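Local coordinates for hypothetical protein Atu2684 (PDB 2AXO) that is of unknown function but carries a thioredoxin-like domain with a disulfide in a Cys-x-x-Cys sequence, consistent with a role in thiol-disulfide chemistry, at residues V80-Y85 with R100-M105; L108-N111 with P116-I119. All coordinates share one frame; numbering follows the deposited sequence.

Interaction 1: V80-Y85 with R100-M105; sequences VDYWNY and RQYGYM
The hydroxyl of Tyr82 is held by the side-chain amide of Gln101, whose chain crosses that of the tyrosine at about a right angle; this hydrogen bond is the one polar link between the loop 80-85 and the helical segment 100-105. Tyr82 OH donates to Gln101 OE1 at 2.7 Å, reaching the oxygen at a C=O...donor angle of 119° and tilted 25° from the carbonyl plane. Gln101 OE1 lies at the edge of the phenol ring, near its plane and 3.4 Å from Tyr82 CE2, and the ring and amide planes are only 9° apart. Gln101 reaches this far because its chain is extended, with CG anti to the backbone N. The other end of the amide is also engaged: Gln101 NE2 donates to Gln117 OE1 and Tyr114 O, which would fix the rotation of the group and leave OE1 turned to the tyrosine.

The fold is thioredoxin-like: the loop leaves strand 74-79, outermost in the four-stranded mixed sheet of this chain, and Gln101 and Tyr104 of helix 95-107 rest on Phe49 of strand 45-50, which Val80 of the loop also touches.

Val80 flanks the bond: its CG1 methyl approaches Gln101 OE1 to 3.6 Å, while its other methyl, CG2, sits over the centre of the Tyr82 ring, 3.8 Å above the plane. One face of the phenol is thus held by a residue of its own loop.

A looser approach brings the hydroxyl of Tyr102 obliquely to the same ring, Tyr82 CD2 to Tyr102 OH measuring 4.4 Å. Both tyrosines belong to the dimer interface: the ring of Tyr82 meets that of Tyr102 of the second subunit, and Tyr102 meets Tyr82 of that subunit in return.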
loop_
_atom_site.group_PDB
_atom_site.type_symbol
_atom_site.label_atom_id
_atom_site.label_comp_id
_atom_site.label_asym_id
_atom_site.label_seq_id
_atom_site.Cartn_x
_atom_site.Cartn_y
_atom_site.Cartn_z
ATOM N N VAL A 80 6.481 2.973 6.517
ATOM C CA VAL A 80 5.872 2.643 5.228
ATOM C C VAL A 80 6.124 3.749 4.207
ATOM O O VAL A 80 6.372 4.898 4.570
ATOM C CB VAL A 80 4.351 2.412 5.378
ATOM C CG1 VAL A 80 4.109 1.202 6.266
ATOM C CG2 VAL A 80 3.682 3.650 5.967
ATOM N N ASP A 81 6.057 3.409 2.924
ATOM C CA ASP A 81 6.323 4.401 1.890
ATOM C C ASP A 81 5.100 5.096 1.308
ATOM O O ASP A 81 5.240 6.047 0.541
ATOM C CB ASP A 81 7.132 3.764 0.751
ATOM C CG ASP A 81 6.338 2.732 -0.029
ATOM O OD1 ASP A 81 5.213 2.385 0.390
ATOM O OD2 ASP A 81 6.844 2.259 -1.067
ATOM N N TYR A 82 3.902 4.658 1.677
ATOM C CA TYR A 82 2.726 5.278 1.097
ATOM C C TYR A 82 2.286 6.628 1.658
ATOM O O TYR A 82 1.151 7.055 1.454
ATOM C CB TYR A 82 1.558 4.284 1.082
ATOM C CG TYR A 82 1.199 3.630 2.395
ATOM C CD1 TYR A 82 0.526 4.336 3.388
ATOM C CD2 TYR A 82 1.433 2.272 2.596
ATOM C CE1 TYR A 82 0.078 3.701 4.545
ATOM C CE2 TYR A 82 0.996 1.626 3.744
ATOM C CZ TYR A 82 0.314 2.342 4.711
ATOM O OH TYR A 82 -0.168 1.692 5.821
ATOM N N TRP A 83 3.196 7.306 2.348
ATOM C CA TRP A 83 2.906 8.625 2.893
ATOM C C TRP A 83 3.861 9.637 2.283
ATOM O O TRP A 83 3.852 10.816 2.638
ATOM C CB TRP A 83 3.040 8.641 4.417
ATOM C CG TRP A 83 1.867 8.049 5.109
ATOM C CD1 TRP A 83 1.786 6.808 5.678
ATOM C CD2 TRP A 83 0.588 8.661 5.293
ATOM N NE1 TRP A 83 0.535 6.613 6.206
ATOM C CE2 TRP A 83 -0.221 7.736 5.986
ATOM C CE3 TRP A 83 0.046 9.904 4.939
ATOM C CZ2 TRP A 83 -1.548 8.014 6.339
ATOM C CZ3 TRP A 83 -1.276 10.182 5.287
ATOM C CH2 TRP A 83 -2.055 9.240 5.981
ATOM N N ASN A 84 4.689 9.165 1.359
ATOM C CA ASN A 84 5.645 10.035 0.691
ATOM C C ASN A 84 4.973 10.654 -0.524
ATOM O O ASN A 84 4.151 10.018 -1.181
ATOM C CB ASN A 84 6.878 9.245 0.239
ATOM C CG ASN A 84 7.502 8.440 1.361
ATOM O OD1 ASN A 84 7.645 8.922 2.484
ATOM N ND2 ASN A 84 7.887 7.207 1.058
ATOM N N TYR A 85 5.323 11.901 -0.814
ATOM C CA TYR A 85 4.758 12.593 -1.961
ATOM C C TYR A 85 5.809 13.429 -2.679
ATOM O O TYR A 85 5.885 13.414 -3.907
ATOM C CB TYR A 85 3.575 13.460 -1.519
ATOM C CG TYR A 85 3.863 14.377 -0.356
ATOM C CD1 TYR A 85 4.203 15.712 -0.563
ATOM C CD2 TYR A 85 3.770 13.916 0.956
ATOM C CE1 TYR A 85 4.437 16.572 0.508
ATOM C CE2 TYR A 85 4.003 14.763 2.037
ATOM C CZ TYR A 85 4.333 16.089 1.805
ATOM O OH TYR A 85 4.543 16.942 2.865
ATOM N N ARG A 100 5.689 -5.865 3.875
ATOM C CA ARG A 100 5.508 -6.695 5.062
ATOM C C ARG A 100 4.130 -6.409 5.654
ATOM O O ARG A 100 3.441 -7.327 6.092
ATOM C CB ARG A 100 6.611 -6.428 6.096
ATOM C CG ARG A 100 6.531 -7.309 7.348
ATOM C CD ARG A 100 7.825 -7.209 8.151
ATOM N NE ARG A 100 7.815 -7.983 9.399
ATOM C CZ ARG A 100 7.872 -9.310 9.466
ATOM N NH1 ARG A 100 7.936 -10.043 8.359
ATOM N NH2 ARG A 100 7.895 -9.908 10.645
ATOM N N GLN A 101 3.708 -5.147 5.664
ATOM C CA GLN A 101 2.390 -4.849 6.202
ATOM C C GLN A 101 1.327 -5.505 5.311
ATOM O O GLN A 101 0.267 -5.896 5.797
ATOM C CB GLN A 101 2.156 -3.339 6.300
ATOM C CG GLN A 101 0.818 -2.960 6.923
ATOM C CD GLN A 101 0.649 -1.457 7.062
ATOM O OE1 GLN A 101 1.082 -0.691 6.200
ATOM N NE2 GLN A 101 -0.002 -1.029 8.139
ATOM N N TYR A 102 1.614 -5.635 4.014
ATOM C CA TYR A 102 0.673 -6.283 3.097
ATOM C C TYR A 102 0.594 -7.767 3.437
ATOM O O TYR A 102 -0.482 -8.366 3.431
ATOM C CB TYR A 102 1.122 -6.144 1.636
ATOM C CG TYR A 102 1.145 -4.732 1.108
ATOM C CD1 TYR A 102 0.231 -3.783 1.557
ATOM C CD2 TYR A 102 2.047 -4.361 0.112
ATOM C CE1 TYR A 102 0.213 -2.496 1.028
ATOM C CE2 TYR A 102 2.032 -3.078 -0.426
ATOM C CZ TYR A 102 1.109 -2.154 0.038
ATOM O OH TYR A 102 1.069 -0.892 -0.510
ATOM N N GLY A 103 1.750 -8.357 3.719
ATOM C CA GLY A 103 1.795 -9.763 4.067
ATOM C C GLY A 103 0.905 -10.026 5.261
ATOM O O GLY A 103 0.181 -11.022 5.305
ATOM N N TYR A 104 0.965 -9.129 6.241
ATOM C CA TYR A 104 0.147 -9.262 7.431
ATOM C C TYR A 104 -1.324 -9.057 7.101
ATOM O O TYR A 104 -2.185 -9.772 7.619
ATOM C CB TYR A 104 0.592 -8.267 8.508
ATOM C CG TYR A 104 1.731 -8.779 9.368
ATOM C CD1 TYR A 104 1.655 -10.027 9.982
ATOM C CD2 TYR A 104 2.872 -8.004 9.588
ATOM C CE1 TYR A 104 2.688 -10.495 10.799
ATOM C CE2 TYR A 104 3.912 -8.458 10.401
ATOM C CZ TYR A 104 3.815 -9.701 11.004
ATOM O OH TYR A 104 4.829 -10.148 11.819
HETATM N N MSE A 105 -1.618 -8.085 6.244
HETATM C CA MSE A 105 -3.003 -7.833 5.851
HETATM C C MSE A 105 -3.615 -9.129 5.338
HETATM O O MSE A 105 -4.687 -9.539 5.775
HETATM C CB MSE A 105 -3.073 -6.778 4.743
HETATM C CG MSE A 105 -4.466 -6.624 4.125
HETATM SE SE MSE A 105 -4.455 -5.587 2.484
HETATM C CE MSE A 105 -3.755 -6.955 1.328
#

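Interaction 2: L108-N111 with P116-I119; sequences LGRN and PQAI
Arg110 and Gln117 run antiparallel past one another, their ends brought together by a water rather than by a direct bond. The guanidinium and amide planes stand 78° apart, and Arg110 NH1 stays 3.8 Å from Gln117 NE2. Since both nitrogens are donors, the water between them accepts from each, at 2.7 Å from Arg110 NH1 and 3.1 Å from Gln117 NE2; it lies at the guanidinium edge, in plane. A bend at chi3 (75°) turns the arginine head off the line of its chain. Gln117 instead runs straight out from its strand, and its OE1 accepts from Gln101 NE2 of helix 95-107.

Segment 108-111 is the turn by which that helix ends. Gly109, with positive phi, forms a Schellman motif, and the chain then enters strand 112-114. A cis peptide bond precedes Pro116, as at the conserved cis-proline of thioredoxin-like folds; Pro116 also touches Cys57 of the Cys54-Cys57 disulfide. Strand 117-120 follows directly, lying in the sheet between strands 45-50 and 124-127.

Leu108 and Ile119 also pass in opposite directions, meeting through their CD1 methyls at 4.0 Å. Ile119 CG1 lies anti to the carbonyl carbon (chi1 -59°), and a further bend at chi2 brings CD1 round to the leucine. His125 of the neighbouring strand 124-127 touches all four of these side chains.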
loop_
_atom_site.group_PDB
_atom_site.type_symbol
_atom_site.label_atom_id
_atom_site.label_comp_id
_atom_site.label_asym_id
_atom_site.label_seq_id
_atom_site.Cartn_x
_atom_site.Cartn_y
_atom_site.Cartn_z
ATOM N N LEU A 108 -3.935 -11.883 8.030
ATOM C CA LEU A 108 -4.993 -11.563 8.984
ATOM C C LEU A 108 -6.385 -11.555 8.349
ATOM O O LEU A 108 -7.384 -11.350 9.033
ATOM C CB LEU A 108 -4.711 -10.211 9.645
ATOM C CG LEU A 108 -3.407 -10.139 10.454
ATOM C CD1 LEU A 108 -3.228 -8.734 11.011
ATOM C CD2 LEU A 108 -3.434 -11.163 11.586
ATOM N N GLY A 109 -6.441 -11.783 7.040
ATOM C CA GLY A 109 -7.715 -11.806 6.345
ATOM C C GLY A 109 -8.364 -10.447 6.143
ATOM O O GLY A 109 -9.568 -10.366 5.884
ATOM N N ARG A 110 -7.581 -9.376 6.251
ATOM C CA ARG A 110 -8.116 -8.025 6.070
ATOM C C ARG A 110 -8.079 -7.602 4.601
ATOM O O ARG A 110 -7.448 -8.262 3.780
ATOM C CB ARG A 110 -7.327 -7.031 6.928
ATOM C CG ARG A 110 -7.185 -7.458 8.381
ATOM C CD ARG A 110 -6.634 -6.342 9.256
ATOM N NE ARG A 110 -7.644 -5.320 9.523
ATOM C CZ ARG A 110 -7.598 -4.073 9.067
ATOM N NH1 ARG A 110 -6.582 -3.672 8.312
ATOM N NH2 ARG A 110 -8.573 -3.226 9.364
ATOM N N ASN A 111 -8.760 -6.508 4.264
ATOM C CA ASN A 111 -8.775 -6.045 2.875
ATOM C C ASN A 111 -8.145 -4.669 2.704
ATOM O O ASN A 111 -8.396 -3.978 1.714
ATOM C CB ASN A 111 -10.206 -6.010 2.335
ATOM C CG ASN A 111 -10.995 -4.827 2.855
ATOM O OD1 ASN A 111 -11.115 -4.630 4.062
ATOM N ND2 ASN A 111 -11.538 -4.030 1.941
ATOM N N PRO A 116 -1.412 4.563 12.193
ATOM C CA PRO A 116 -0.450 3.607 12.743
ATOM C C PRO A 116 -1.102 2.272 13.094
ATOM O O PRO A 116 -2.165 2.231 13.725
ATOM C CB PRO A 116 0.083 4.334 13.973
ATOM C CG PRO A 116 -1.123 5.073 14.452
ATOM C CD PRO A 116 -1.737 5.610 13.181
ATOM N N GLN A 117 -0.463 1.184 12.679
ATOM C CA GLN A 117 -0.968 -0.153 12.941
ATOM C C GLN A 117 0.097 -0.994 13.623
ATOM O O GLN A 117 1.229 -1.080 13.150
ATOM C CB GLN A 117 -1.371 -0.841 11.636
ATOM C CG GLN A 117 -1.804 -2.287 11.828
ATOM C CD GLN A 117 -2.131 -2.980 10.521
ATOM O OE1 GLN A 117 -1.279 -3.111 9.645
ATOM N NE2 GLN A 117 -3.370 -3.437 10.388
ATOM N N ALA A 118 -0.261 -1.610 14.744
ATOM C CA ALA A 118 0.690 -2.451 15.442
ATOM C C ALA A 118 0.272 -3.905 15.277
ATOM O O ALA A 118 -0.902 -4.249 15.426
ATOM C CB ALA A 118 0.752 -2.079 16.922
ATOM N N ILE A 119 1.242 -4.747 14.945
ATOM C CA ILE A 119 1.001 -6.173 14.778
ATOM C C ILE A 119 1.604 -6.823 16.021
ATOM O O ILE A 119 2.765 -6.583 16.349
ATOM C CB ILE A 119 1.690 -6.704 13.489
ATOM C CG1 ILE A 119 1.162 -5.947 12.260
ATOM C CG2 ILE A 119 1.455 -8.202 13.347
ATOM C CD1 ILE A 119 -0.338 -6.103 12.019
HETATM O O HOH W 1 -4.135 -4.712 7.633
#

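How the interactions relate
Helix 95-107 is common to both contacts: interaction 1 uses its body, interaction 2 the turn that ends it, and their centres lie 11 Å apart. The two glutamines thus form a hydrogen-bonded chain from the loop tyrosine to the bridging water. Tyr104 CE1 packing on Ile119 CG2 adds an apolar link between helix and strand. Interaction 1 is buried and uses a direct, short hydrogen bond beside the subunit interface; interaction 2 is only partly buried and combines a methyl contact with a solvent-mediated polar one. Both touch the second subunit, the first through tyrosine rings and the second through Asn111.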